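Local coordinates for protein hybrid kinase (Caulobacter vibrioides, PDB 6QRL) that probably acts as a sensor histidine kinase, passing phosphate from ATP into a phosphorelay, and is activated when cyclic di-GMP binds the pseudo-receiver domain described here, at residues N8-S13 / A40-G45; I17-T22 / A33-D38; A23-A28 / A104-Q109. All coordinates share one frame; numbering follows the deposited sequence.

In the fold
All three contacts belong to the pseudo-receiver domain, a five-stranded parallel sheet with helices on both faces. Contacts 1 and 2 lie about 8 Å apart, centre to centre, and share the sheet: strands 8-12 and 32-36 are neighbours in it, joined for instance by Ile11 O and Ala36 N at 2.8 Å. Contact 2 and contact 3 use successive turns of helix 16-28, their centres about 12 Å apart, and Thr22 CG2 meets Leu106 CD1 at 3.9 Å. Contact 1 is farther from contact 3, about 15 Å between centres, yet Val9 CG1 packs on Ile26 CD1 at 3.6 Å. Cyclic di-GMP is bound at contact 3; contacts 1 and 2 lie away from it.

Contact 1: residues N8-S13 / A40-G45; sequences NVAIAS and ASALAG
Three methyl groups make this contact: Ala42 of helix 39-45 sets its CB between those of Ala10 and Ala12 on strand 8-12. The tighter pair is Ala12 CB with Ala42 CB at 4.1 Å, while Ala10 CB stands 4.4 Å from the same Ala42 CB. The two lines of approach meet at the Ala42 methyl at roughly a right angle, because Ala10 and Ala12 are two residues apart on one face of the strand. Ala10 CB and Ala12 CB are 6.2 Å apart. Ala42 therefore sits over the gap between them. With nothing longer than a methyl on either side, the helix can come close to the sheet, and the CA atoms of Ala12 and Ala42 are only 5.9 Å apart. All three residues are buried, and the contact is purely apolar.

Away from this small core the packing opens quickly. Leu43 points away from the strand and packs on Leu52 and Arg71 instead, while Ala40 and Ala44 are solvent-exposed. On the strand, Ile11 faces the other side of the sheet and packs on Thr22 of helix 16-28. At the two strand ends the side chains turn polar: Asn8 ND2 is hydrogen-bonded to Asp49 OD1, and Ser13 OG to Asp55 OD2, Asp55 being the predicted phosphorylation site, unmodified in this crystal.

An inner parallel strand whose two faces are covered by different helices, the first strand lying between the second and third, is the arrangement of the CheY-like receiver fold; here helix 39-45 meets strand 8-12 through the one methyl of Ala42, while Ser41 and Leu43 reach the neighbouring strands.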
ATOM      1  N   ASN A   8       2.615  -7.496   8.618  1.00 42.18           N
ATOM      2  CA  ASN A   8       2.075  -6.146   8.902  1.00 39.55           C
ATOM      3  C   ASN A   8       1.731  -5.448   7.583  1.00 37.47           C
ATOM      4  O   ASN A   8       2.552  -5.463   6.660  1.00 36.10           O
ATOM      5  CB  ASN A   8       3.055  -5.353   9.759  1.00 39.12           C
ATOM      6  CG  ASN A   8       3.262  -5.977  11.117  1.00 41.13           C
ATOM      7  OD1 ASN A   8       2.300  -6.354  11.798  1.00 41.61           O
ATOM      8  ND2 ASN A   8       4.518  -6.060  11.525  1.00 39.83           N
ATOM      9  N   VAL A   9       0.530  -4.880   7.496  1.00 36.00           N
ATOM     10  CA  VAL A   9       0.045  -4.180   6.271  1.00 34.40           C
ATOM     11  C   VAL A   9      -0.652  -2.895   6.709  1.00 33.15           C
ATOM     12  O   VAL A   9      -1.633  -3.004   7.487  1.00 33.49           O
ATOM     13  CB  VAL A   9      -0.915  -5.054   5.448  1.00 34.55           C
ATOM     14  CG1 VAL A   9      -1.234  -4.381   4.123  1.00 33.97           C
ATOM     15  CG2 VAL A   9      -0.407  -6.483   5.257  1.00 36.25           C
ATOM     16  N   ALA A  10      -0.175  -1.749   6.237  1.00 32.84           N
ATOM     17  CA  ALA A  10      -0.822  -0.419   6.403  1.00 33.88           C
ATOM     18  C   ALA A  10      -1.786  -0.150   5.247  1.00 33.64           C
ATOM     19  O   ALA A  10      -1.507  -0.605   4.098  1.00 31.69           O
ATOM     20  CB  ALA A  10       0.232   0.655   6.490  1.00 34.91           C
ATOM     21  N   ILE A  11      -2.880   0.557   5.520  1.00 34.21           N
ATOM     22  CA  ILE A  11      -3.808   1.093   4.474  1.00 32.25           C
ATOM     23  C   ILE A  11      -3.885   2.606   4.679  1.00 33.28           C
ATOM     24  O   ILE A  11      -4.348   3.030   5.726  1.00 33.39           O
ATOM     25  CB  ILE A  11      -5.191   0.400   4.469  1.00 33.59           C
ATOM     26  CG1 ILE A  11      -6.162   1.095   3.516  1.00 34.67           C
ATOM     27  CG2 ILE A  11      -5.793   0.247   5.866  1.00 33.88           C
ATOM     28  CD1 ILE A  11      -5.750   0.958   2.055  1.00 35.80           C
ATOM     29  N   ALA A  12      -3.281   3.363   3.769  1.00 31.05           N
ATOM     30  CA  ALA A  12      -3.365   4.838   3.691  1.00 29.57           C
ATOM     31  C   ALA A  12      -4.485   5.216   2.723  1.00 29.12           C
ATOM     32  O   ALA A  12      -4.368   4.987   1.506  1.00 30.98           O
ATOM     33  CB  ALA A  12      -2.050   5.398   3.253  1.00 31.17           C
ATOM     34  N   SER A  13      -5.583   5.736   3.236  1.00 30.72           N
ATOM     35  CA  SER A  13      -6.733   6.163   2.408  1.00 29.97           C
ATOM     36  C   SER A  13      -7.485   7.264   3.129  1.00 29.57           C
ATOM     37  O   SER A  13      -7.729   7.149   4.336  1.00 30.92           O
ATOM     38  CB  SER A  13      -7.668   5.020   2.100  1.00 30.47           C
ATOM     39  OG  SER A  13      -8.825   5.504   1.434  1.00 28.76           O
ATOM     40  N   ALA A  40       2.123  10.038   5.220  1.00 37.42           N
ATOM     41  CA  ALA A  40       2.861  10.446   6.445  1.00 38.70           C
ATOM     42  C   ALA A  40       2.295   9.682   7.658  1.00 38.23           C
ATOM     43  O   ALA A  40       3.080   9.107   8.404  1.00 37.00           O
ATOM     44  CB  ALA A  40       2.850  11.946   6.644  1.00 40.67           C
ATOM     45  N   SER A  41       0.973   9.585   7.825  1.00 37.30           N
ATOM     46  CA  SER A  41       0.377   8.968   9.035  1.00 38.56           C
ATOM     47  C   SER A  41       0.591   7.448   8.999  1.00 37.49           C
ATOM     48  O   SER A  41       0.764   6.826  10.050  1.00 36.56           O
ATOM     49  CB  SER A  41      -1.070   9.396   9.210  1.00 40.84           C
ATOM     50  OG  SER A  41      -1.862   8.945   8.110  1.00 42.51           O
ATOM     51  N   ALA A  42       0.640   6.838   7.818  1.00 36.26           N
ATOM     52  CA  ALA A  42       0.970   5.406   7.633  1.00 35.22           C
ATOM     53  C   ALA A  42       2.423   5.144   8.060  1.00 37.16           C
ATOM     54  O   ALA A  42       2.656   4.169   8.778  1.00 40.16           O
ATOM     55  CB  ALA A  42       0.728   5.013   6.197  1.00 34.01           C
ATOM     56  N   LEU A  43       3.362   6.008   7.693  1.00 37.97           N
ATOM     57  CA  LEU A  43       4.783   5.865   8.106  1.00 40.23           C
ATOM     58  C   LEU A  43       4.892   6.023   9.627  1.00 42.20           C
ATOM     59  O   LEU A  43       5.639   5.263  10.233  1.00 42.70           O
ATOM     60  CB  LEU A  43       5.651   6.890   7.371  1.00 40.60           C
ATOM     61  CG  LEU A  43       5.831   6.646   5.866  1.00 41.25           C
ATOM     62  CD1 LEU A  43       6.696   7.748   5.253  1.00 41.82           C
ATOM     63  CD2 LEU A  43       6.434   5.282   5.573  1.00 40.77           C
ATOM     64  N   ALA A  44       4.158   6.951  10.233  1.00 41.63           N
ATOM     65  CA  ALA A  44       4.266   7.234  11.686  1.00 42.70           C
ATOM     66  C   ALA A  44       3.589   6.116  12.482  1.00 42.66           C
ATOM     67  O   ALA A  44       4.011   5.899  13.594  1.00 44.01           O
ATOM     68  CB  ALA A  44       3.681   8.581  12.014  1.00 42.96           C
ATOM     69  N   GLY A  45       2.567   5.443  11.943  1.00 41.02           N
ATOM     70  CA  GLY A  45       1.667   4.569  12.721  1.00 42.98           C
ATOM     71  C   GLY A  45       1.918   3.079  12.507  1.00 42.14           C
ATOM     72  O   GLY A  45       1.366   2.253  13.281  1.00 42.33           O
TER

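Contact 2: residues I17-T22 / A33-D38; sequences IVRAAT and AYAAVD
Arg19 of helix 16-28 leans its side chain against the end of strand 32-36, and its aliphatic part does most of the touching. CG stands beside the backbone N, anti to the carbonyl carbon (chi1 -65°), and the chain runs on extended through chi2, bringing CD to 3.4 Å from Ala36 O and 4.4 Å from Ala35 CB. There the chain bends at chi3 (-67°), which swings the guanidinium past the strand end to Val37. Val37 CG1 lies over one face of the group, 3.8 Å from Arg19 NH1, and the two side chains run alongside each other in the same direction. Polar satisfaction for NH1 comes from elsewhere: it donates to Ser13 O, in the loop between strand 8-12 and the helix, so the bent chain ties the start of helix 16-28 to the loop just after strand 8-12.

One turn on, Thr22 folds its hydroxyl back on its own helix. OG1 donates to Val18 O at 2.7 Å, with a C=O···O angle of 145°, and comes from the opposite face of the carbonyl plane to Thr22 N, which also bonds to that oxygen. With the hydroxyl so occupied, the Thr22 side chain can be buried against Leu53.

Helix and strand here are the last two elements of a right-handed beta-alpha-beta crossover, the opening unit of the receiver fold.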
ATOM      1  N   ILE A  17     -14.583   4.048   4.451  1.00 33.95           N
ATOM      2  CA  ILE A  17     -15.117   2.730   4.006  1.00 35.32           C
ATOM      3  C   ILE A  17     -13.949   1.905   3.456  1.00 32.88           C
ATOM      4  O   ILE A  17     -13.866   0.728   3.772  1.00 33.23           O
ATOM      5  CB  ILE A  17     -16.249   2.941   2.965  1.00 39.13           C
ATOM      6  CG1 ILE A  17     -17.512   3.484   3.630  1.00 42.89           C
ATOM      7  CG2 ILE A  17     -16.535   1.676   2.161  1.00 39.73           C
ATOM      8  CD1 ILE A  17     -18.327   4.390   2.718  1.00 46.71           C
ATOM      9  N   VAL A  18     -13.060   2.496   2.665  1.00 31.79           N
ATOM     10  CA  VAL A  18     -11.894   1.750   2.117  1.00 32.12           C
ATOM     11  C   VAL A  18     -10.972   1.369   3.280  1.00 31.47           C
ATOM     12  O   VAL A  18     -10.461   0.235   3.282  1.00 33.68           O
ATOM     13  CB  VAL A  18     -11.150   2.572   1.049  1.00 32.74           C
ATOM     14  CG1 VAL A  18      -9.761   2.028   0.781  1.00 32.80           C
ATOM     15  CG2 VAL A  18     -11.978   2.667  -0.218  1.00 34.89           C
ATOM     16  N   ARG A  19     -10.704   2.272   4.227  1.00 31.23           N
ATOM     17  CA  ARG A  19      -9.769   1.908   5.342  1.00 30.51           C
ATOM     18  C   ARG A  19     -10.365   0.719   6.112  1.00 31.59           C
ATOM     19  O   ARG A  19      -9.632  -0.187   6.374  1.00 32.85           O
ATOM     20  CB  ARG A  19      -9.524   3.022   6.367  1.00 31.52           C
ATOM     21  CG  ARG A  19      -8.810   4.257   5.844  1.00 30.91           C
ATOM     22  CD  ARG A  19      -8.371   5.160   6.996  1.00 30.27           C
ATOM     23  NE  ARG A  19      -9.496   5.753   7.709  1.00 30.77           N
ATOM     24  CZ  ARG A  19     -10.113   6.887   7.398  1.00 30.94           C
ATOM     25  NH1 ARG A  19      -9.776   7.600   6.330  1.00 30.36           N
ATOM     26  NH2 ARG A  19     -11.119   7.279   8.154  1.00 32.21           N
ATOM     27  N   ALA A  20     -11.657   0.748   6.469  1.00 34.36           N
ATOM     28  CA  ALA A  20     -12.305  -0.302   7.295  1.00 34.83           C
ATOM     29  C   ALA A  20     -12.398  -1.623   6.513  1.00 34.07           C
ATOM     30  O   ALA A  20     -12.057  -2.666   7.101  1.00 33.08           O
ATOM     31  CB  ALA A  20     -13.659   0.156   7.773  1.00 36.25           C
ATOM     32  N   ALA A  21     -12.829  -1.577   5.246  1.00 34.46           N
ATOM     33  CA  ALA A  21     -12.962  -2.773   4.384  1.00 35.56           C
ATOM     34  C   ALA A  21     -11.603  -3.433   4.168  1.00 33.39           C
ATOM     35  O   ALA A  21     -11.550  -4.682   4.214  1.00 34.24           O
ATOM     36  CB  ALA A  21     -13.622  -2.446   3.063  1.00 36.08           C
ATOM     37  N   THR A  22     -10.573  -2.660   3.858  1.00 33.44           N
ATOM     38  CA  THR A  22      -9.220  -3.199   3.590  1.00 32.56           C
ATOM     39  C   THR A  22      -8.656  -3.762   4.899  1.00 32.79           C
ATOM     40  O   THR A  22      -8.130  -4.884   4.862  1.00 32.39           O
ATOM     41  CB  THR A  22      -8.302  -2.154   2.949  1.00 32.84           C
ATOM     42  OG1 THR A  22      -8.989  -1.555   1.848  1.00 31.24           O
ATOM     43  CG2 THR A  22      -7.000  -2.746   2.465  1.00 33.55           C
ATOM     44  N   ALA A  33      -3.416  -5.172  10.577  1.00 39.33           N
ATOM     45  CA  ALA A  33      -3.818  -3.986   9.781  1.00 38.14           C
ATOM     46  C   ALA A  33      -3.481  -2.700  10.538  1.00 36.14           C
ATOM     47  O   ALA A  33      -3.748  -2.655  11.733  1.00 36.30           O
ATOM     48  CB  ALA A  33      -5.294  -4.037   9.430  1.00 39.36           C
ATOM     49  N   TYR A  34      -2.913  -1.711   9.850  1.00 33.26           N
ATOM     50  CA  TYR A  34      -2.557  -0.365  10.376  1.00 34.98           C
ATOM     51  C   TYR A  34      -3.238   0.693   9.496  1.00 33.89           C
ATOM     52  O   TYR A  34      -2.727   0.979   8.413  1.00 34.06           O
ATOM     53  CB  TYR A  34      -1.028  -0.195  10.491  1.00 35.00           C
ATOM     54  CG  TYR A  34      -0.441  -1.187  11.459  1.00 36.81           C
ATOM     55  CD1 TYR A  34      -0.114  -2.453  11.017  1.00 38.35           C
ATOM     56  CD2 TYR A  34      -0.322  -0.922  12.821  1.00 38.79           C
ATOM     57  CE1 TYR A  34       0.360  -3.422  11.887  1.00 41.50           C
ATOM     58  CE2 TYR A  34       0.145  -1.885  13.708  1.00 41.73           C
ATOM     59  CZ  TYR A  34       0.501  -3.140  13.233  1.00 42.78           C
ATOM     60  OH  TYR A  34       0.924  -4.147  14.050  1.00 46.68           O
ATOM     61  N   ALA A  35      -4.405   1.196   9.915  1.00 33.44           N
ATOM     62  CA  ALA A  35      -5.228   2.144   9.121  1.00 33.51           C
ATOM     63  C   ALA A  35      -4.682   3.561   9.299  1.00 34.02           C
ATOM     64  O   ALA A  35      -4.387   3.929  10.431  1.00 33.74           O
ATOM     65  CB  ALA A  35      -6.671   2.071   9.562  1.00 34.54           C
ATOM     66  N   ALA A  36      -4.529   4.322   8.224  1.00 33.16           N
ATOM     67  CA  ALA A  36      -4.050   5.716   8.282  1.00 33.76           C
ATOM     68  C   ALA A  36      -4.752   6.582   7.234  1.00 32.13           C
ATOM     69  O   ALA A  36      -5.185   6.037   6.186  1.00 30.37           O
ATOM     70  CB  ALA A  36      -2.565   5.707   8.083  1.00 36.00           C
ATOM     71  N   VAL A  37      -4.811   7.899   7.445  1.00 32.07           N
ATOM     72  CA  VAL A  37      -5.520   8.793   6.474  1.00 34.24           C
ATOM     73  C   VAL A  37      -4.616   9.175   5.300  1.00 34.55           C
ATOM     74  O   VAL A  37      -5.155   9.651   4.311  1.00 33.27           O
ATOM     75  CB  VAL A  37      -6.087  10.076   7.111  1.00 36.49           C
ATOM     76  CG1 VAL A  37      -7.224   9.761   8.040  1.00 39.11           C
ATOM     77  CG2 VAL A  37      -5.005  10.936   7.753  1.00 37.81           C
ATOM     78  N   ASP A  38      -3.292   9.023   5.403  1.00 34.05           N
ATOM     79  CA  ASP A  38      -2.368   9.472   4.311  1.00 35.40           C
ATOM     80  C   ASP A  38      -1.006   8.791   4.465  1.00 33.92           C
ATOM     81  O   ASP A  38      -0.824   8.044   5.435  1.00 34.81           O
ATOM     82  CB  ASP A  38      -2.265  11.000   4.229  1.00 37.70           C
ATOM     83  CG  ASP A  38      -1.717  11.688   5.464  1.00 40.80           C
ATOM     84  OD1 ASP A  38      -1.007  11.043   6.261  1.00 42.61           O
ATOM     85  OD2 ASP A  38      -1.963  12.892   5.593  1.00 43.66           O
TER

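Contact 3: residues A23-A28 / A104-Q109; sequences ARQIEA and ASLVAQ. With C2E (9,9'-[(2R,3R,3aS,5S,7aR,9R,10R,10aS,12S,14aR)-3,5,10,12-tetrahydroxy-5,12-dioxidooctahydro-2H,7H-difuro[3,2-d:3',2'-j][1,3,7,9,2,8]tetraoxadiphosphacyclododecine-2,9-diyl]bis(2-amino-1,9-dihydro-6H-purin-6-one)), chain C.
Gln25 of helix 16-28 and Leu106 of helix 103-111 cross obliquely, with Ile26 beside them. Starting at the root of Gln25, CB lies 4.2 Å from Leu106 CD1. The chain then leaves extended, with chi2 at 178°, and carries CG away from the leucine. At the amide the tip returns: OE1 comes to 3.9 Å from Leu106 CD1, a van der Waals approach to a methyl, while NE2 is hydrogen-bonded to Leu101 O in the loop ahead of helix 103-111. The same side chain also touches another bound cyclic di-GMP molecule. Leu106 reaches its partners because CG stands anti to the backbone N, with CD1 leading toward the other helix; that methyl is 4.3 Å from Ile26 CG1. Leu4 and Leu101 also pack on Leu106, closing this apolar seam.

A neighbouring flank of helix 103-111 faces the nucleotide. Ser105 OG donates to N71 of one guanine of cyclic di-GMP at 2.8 Å, using that base's imidazole nitrogen as acceptor, and Ser105 CB lies near O61 of the same base. One turn further, the Gln109 chain bends at chi2 (-57°) and lays its carboxamide over a face of the second guanine, the two planes within about 10° of parallel and Gln109 NE2 3.4 Å from N1. Tyr96 OH, Arg102 N and Pro100 O add hydrogen bonds to the ligand.

One helix thus serves two chemistries: apolar contact through Leu106 fixes it against helix 16-28, while its polar side holds the ligand, one guanine by a hydroxyl at its N71 and the other by a flat amide, so these two side chains read the guanine bases.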
ATOM      1  N   ALA A  23      -8.810  -3.065   6.028  1.00 32.66           N
ATOM      2  CA  ALA A  23      -8.348  -3.597   7.338  1.00 34.43           C
ATOM      3  C   ALA A  23      -9.049  -4.939   7.641  1.00 35.25           C
ATOM      4  O   ALA A  23      -8.363  -5.899   8.080  1.00 36.84           O
ATOM      5  CB  ALA A  23      -8.564  -2.606   8.447  1.00 35.58           C
ATOM      6  N   ARG A  24     -10.353  -5.060   7.375  1.00 35.15           N
ATOM      7  CA  ARG A  24     -11.076  -6.340   7.625  1.00 37.68           C
ATOM      8  C   ARG A  24     -10.523  -7.452   6.712  1.00 36.41           C
ATOM      9  O   ARG A  24     -10.377  -8.575   7.212  1.00 34.90           O
ATOM     10  CB  ARG A  24     -12.590  -6.134   7.510  1.00 41.43           C
ATOM     11  CG  ARG A  24     -13.172  -5.274   8.629  1.00 45.99           C
ATOM     12  CD  ARG A  24     -14.702  -5.237   8.607  1.00 52.63           C
ATOM     13  NE  ARG A  24     -15.310  -3.904   8.596  1.00 56.20           N
ATOM     14  CZ  ARG A  24     -15.911  -3.302   9.632  1.00 62.65           C
ATOM     15  NH1 ARG A  24     -15.974  -3.878  10.826  1.00 65.38           N
ATOM     16  NH2 ARG A  24     -16.448  -2.101   9.466  1.00 63.75           N
ATOM     17  N   GLN A  25     -10.184  -7.154   5.443  1.00 36.90           N
ATOM     18  CA  GLN A  25      -9.601  -8.144   4.493  1.00 35.69           C
ATOM     19  C   GLN A  25      -8.211  -8.555   4.970  1.00 35.51           C
ATOM     20  O   GLN A  25      -7.941  -9.767   4.939  1.00 35.30           O
ATOM     21  CB  GLN A  25      -9.509  -7.608   3.068  1.00 35.69           C
ATOM     22  CG  GLN A  25     -10.875  -7.512   2.417  1.00 38.11           C
ATOM     23  CD  GLN A  25     -10.735  -6.946   1.038  1.00 38.48           C
ATOM     24  OE1 GLN A  25     -10.001  -5.979   0.849  1.00 39.44           O
ATOM     25  NE2 GLN A  25     -11.378  -7.590   0.069  1.00 41.07           N
ATOM     26  N   ILE A  26      -7.392  -7.605   5.448  1.00 34.32           N
ATOM     27  CA  ILE A  26      -6.018  -7.925   5.930  1.00 34.80           C
ATOM     28  C   ILE A  26      -6.152  -8.915   7.087  1.00 38.46           C
ATOM     29  O   ILE A  26      -5.469  -9.931   7.047  1.00 37.44           O
ATOM     30  CB  ILE A  26      -5.267  -6.649   6.330  1.00 34.21           C
ATOM     31  CG1 ILE A  26      -4.873  -5.828   5.102  1.00 34.37           C
ATOM     32  CG2 ILE A  26      -4.066  -6.967   7.206  1.00 34.62           C
ATOM     33  CD1 ILE A  26      -4.592  -4.376   5.405  1.00 34.18           C
ATOM     34  N   GLU A  27      -7.023  -8.609   8.068  1.00 40.17           N
ATOM     35  CA  GLU A  27      -7.129  -9.402   9.315  1.00 44.79           C
ATOM     36  C   GLU A  27      -7.758 -10.776   9.036  1.00 44.05           C
ATOM     37  O   GLU A  27      -7.309 -11.731   9.674  1.00 44.41           O
ATOM     38  CB  GLU A  27      -7.879  -8.633  10.396  1.00 48.62           C
ATOM     39  CG  GLU A  27      -7.115  -7.428  10.899  1.00 52.93           C
ATOM     40  CD  GLU A  27      -7.887  -6.663  11.959  1.00 59.18           C
ATOM     41  OE1 GLU A  27      -8.116  -5.430  11.780  1.00 65.10           O
ATOM     42  OE2 GLU A  27      -8.275  -7.311  12.959  1.00 67.58           O
ATOM     43  N   ALA A  28      -8.734 -10.886   8.132  1.00 41.80           N
ATOM     44  CA  ALA A  28      -9.388 -12.173   7.775  1.00 42.86           C
ATOM     45  C   ALA A  28      -8.379 -13.129   7.108  1.00 42.24           C
ATOM     46  O   ALA A  28      -8.535 -14.350   7.284  1.00 43.22           O
ATOM     47  CB  ALA A  28     -10.604 -11.938   6.896  1.00 42.50           C
ATOM     48  N   ALA A 104      -7.886 -12.357  -2.370  1.00 37.88           N
ATOM     49  CA  ALA A 104      -6.802 -13.188  -2.954  1.00 38.99           C
ATOM     50  C   ALA A 104      -5.757 -12.296  -3.643  1.00 36.90           C
ATOM     51  O   ALA A 104      -4.568 -12.616  -3.577  1.00 34.47           O
ATOM     52  CB  ALA A 104      -7.370 -14.214  -3.914  1.00 39.07           C
ATOM     53  N   SER A 105      -6.191 -11.205  -4.278  1.00 35.79           N
ATOM     54  CA  SER A 105      -5.299 -10.279  -5.010  1.00 34.55           C
ATOM     55  C   SER A 105      -4.488  -9.481  -3.996  1.00 34.61           C
ATOM     56  O   SER A 105      -3.273  -9.294  -4.212  1.00 32.39           O
ATOM     57  CB  SER A 105      -6.065  -9.393  -5.938  1.00 34.99           C
ATOM     58  OG  SER A 105      -6.617 -10.120  -7.019  1.00 34.09           O
ATOM     59  N   LEU A 106      -5.148  -9.014  -2.935  1.00 34.68           N
ATOM     60  CA  LEU A 106      -4.480  -8.259  -1.845  1.00 35.49           C
ATOM     61  C   LEU A 106      -3.357  -9.136  -1.275  1.00 34.48           C
ATOM     62  O   LEU A 106      -2.206  -8.665  -1.194  1.00 32.55           O
ATOM     63  CB  LEU A 106      -5.512  -7.873  -0.778  1.00 37.67           C
ATOM     64  CG  LEU A 106      -4.962  -7.036   0.383  1.00 39.17           C
ATOM     65  CD1 LEU A 106      -6.077  -6.208   1.028  1.00 40.47           C
ATOM     66  CD2 LEU A 106      -4.286  -7.932   1.415  1.00 40.45           C
ATOM     67  N   VAL A 107      -3.677 -10.386  -0.948  1.00 36.20           N
ATOM     68  CA  VAL A 107      -2.701 -11.359  -0.380  1.00 37.48           C
ATOM     69  C   VAL A 107      -1.502 -11.524  -1.331  1.00 38.38           C
ATOM     70  O   VAL A 107      -0.362 -11.427  -0.870  1.00 38.47           O
ATOM     71  CB  VAL A 107      -3.402 -12.703  -0.090  1.00 39.23           C
ATOM     72  CG1 VAL A 107      -2.405 -13.804   0.208  1.00 41.53           C
ATOM     73  CG2 VAL A 107      -4.409 -12.544   1.052  1.00 39.48           C
ATOM     74  N   ALA A 108      -1.730 -11.792  -2.615  1.00 38.22           N
ATOM     75  CA  ALA A 108      -0.652 -11.996  -3.605  1.00 38.40           C
ATOM     76  C   ALA A 108       0.223 -10.737  -3.677  1.00 37.08           C
ATOM     77  O   ALA A 108       1.432 -10.898  -3.616  1.00 37.15           O
ATOM     78  CB  ALA A 108      -1.230 -12.363  -4.953  1.00 38.65           C
ATOM     79  N   GLN A 109      -0.336  -9.514  -3.745  1.00 36.47           N
ATOM     80  CA  GLN A 109       0.514  -8.302  -3.924  1.00 35.61           C
ATOM     81  C   GLN A 109       1.286  -7.974  -2.631  1.00 36.45           C
ATOM     82  O   GLN A 109       2.404  -7.460  -2.728  1.00 36.42           O
ATOM     83  CB  GLN A 109      -0.308  -7.121  -4.415  1.00 35.98           C
ATOM     84  CG  GLN A 109      -0.783  -7.285  -5.855  1.00 35.79           C
ATOM     85  CD  GLN A 109       0.342  -7.502  -6.836  1.00 37.08           C
ATOM     86  OE1 GLN A 109       1.339  -6.776  -6.819  1.00 39.51           O
ATOM     87  NE2 GLN A 109       0.187  -8.509  -7.694  1.00 35.73           N
TER
HETATM   88  P1  C2E C 401      -5.439  -7.304 -14.763  1.00 45.60           P
HETATM   89  O2P C2E C 401      -5.462  -6.216 -13.714  1.00 42.35           O
HETATM   90  O1P C2E C 401      -5.079  -6.964 -16.178  1.00 46.55           O
HETATM   91  O5' C2E C 401      -4.311  -8.330 -14.274  1.00 46.13           O
HETATM   92  C5' C2E C 401      -3.868  -9.339 -15.183  1.00 48.76           C
HETATM   93  C4' C2E C 401      -2.816 -10.143 -14.480  1.00 49.19           C
HETATM   94  O4' C2E C 401      -1.647  -9.329 -14.269  1.00 49.60           O
HETATM   95  C3' C2E C 401      -3.197 -10.607 -13.084  1.00 50.63           C
HETATM   96  O3' C2E C 401      -3.994 -11.792 -13.258  1.00 51.01           O
HETATM   97  C2' C2E C 401      -1.820 -10.801 -12.411  1.00 50.82           C
HETATM   98  O2' C2E C 401      -1.430 -12.157 -12.382  1.00 51.47           O
HETATM   99  C1' C2E C 401      -0.874  -9.944 -13.263  1.00 51.24           C
HETATM  100  N9  C2E C 401      -0.194  -8.852 -12.566  1.00 51.45           N
HETATM  101  C8  C2E C 401       1.065  -8.384 -12.860  1.00 50.17           C
HETATM  102  N7  C2E C 401       1.406  -7.342 -12.139  1.00 49.44           N
HETATM  103  C5  C2E C 401       0.300  -7.091 -11.340  1.00 45.29           C
HETATM  104  C6  C2E C 401       0.090  -6.089 -10.363  1.00 42.72           C
HETATM  105  O6  C2E C 401       0.842  -5.172 -10.030  1.00 41.11           O
HETATM  106  N1  C2E C 401      -1.179  -6.183  -9.793  1.00 42.09           N
HETATM  107  C2  C2E C 401      -2.125  -7.133 -10.100  1.00 42.64           C
HETATM  108  N2  C2E C 401      -3.290  -7.050  -9.438  1.00 42.44           N
HETATM  109  N3  C2E C 401      -1.933  -8.083 -11.019  1.00 45.19           N
HETATM  110  C4  C2E C 401      -0.703  -8.006 -11.596  1.00 47.55           C
HETATM  111  P11 C2E C 401      -5.169 -12.018 -12.190  1.00 47.66           P
HETATM  112  O21 C2E C 401      -4.562 -11.711 -10.854  1.00 48.11           O
HETATM  113  O11 C2E C 401      -5.767 -13.373 -12.436  1.00 50.94           O
HETATM  114  O5A C2E C 401      -6.287 -10.935 -12.570  1.00 45.68           O
HETATM  115  C5A C2E C 401      -7.158 -11.116 -13.727  1.00 45.60           C
HETATM  116  C4A C2E C 401      -8.093  -9.937 -13.828  1.00 44.32           C
HETATM  117  O4A C2E C 401      -9.083 -10.015 -12.773  1.00 43.63           O
HETATM  118  C3A C2E C 401      -7.462  -8.560 -13.641  1.00 42.98           C
HETATM  119  O3A C2E C 401      -6.817  -8.152 -14.857  1.00 46.44           O
HETATM  120  C2A C2E C 401      -8.675  -7.726 -13.237  1.00 42.60           C
HETATM  121  O2A C2E C 401      -9.568  -7.327 -14.246  1.00 47.39           O
HETATM  122  C1A C2E C 401      -9.437  -8.710 -12.347  1.00 42.47           C
HETATM  123  N91 C2E C 401      -9.058  -8.546 -10.956  1.00 37.04           N
HETATM  124  C81 C2E C 401      -7.958  -9.116 -10.368  1.00 36.15           C
HETATM  125  N71 C2E C 401      -7.796  -8.761  -9.116  1.00 35.73           N
HETATM  126  C51 C2E C 401      -8.855  -7.897  -8.877  1.00 35.41           C
HETATM  127  C61 C2E C 401      -9.198  -7.214  -7.690  1.00 35.99           C
HETATM  128  O61 C2E C 401      -8.569  -7.183  -6.623  1.00 36.49           O
HETATM  129  N11 C2E C 401     -10.360  -6.456  -7.866  1.00 36.74           N
HETATM  130  C21 C2E C 401     -11.098  -6.379  -9.025  1.00 35.67           C
HETATM  131  N21 C2E C 401     -12.198  -5.611  -8.962  1.00 35.57           N
HETATM  132  N31 C2E C 401     -10.764  -6.999 -10.153  1.00 34.90           N
HETATM  133  C41 C2E C 401      -9.647  -7.752 -10.003  1.00 36.18           C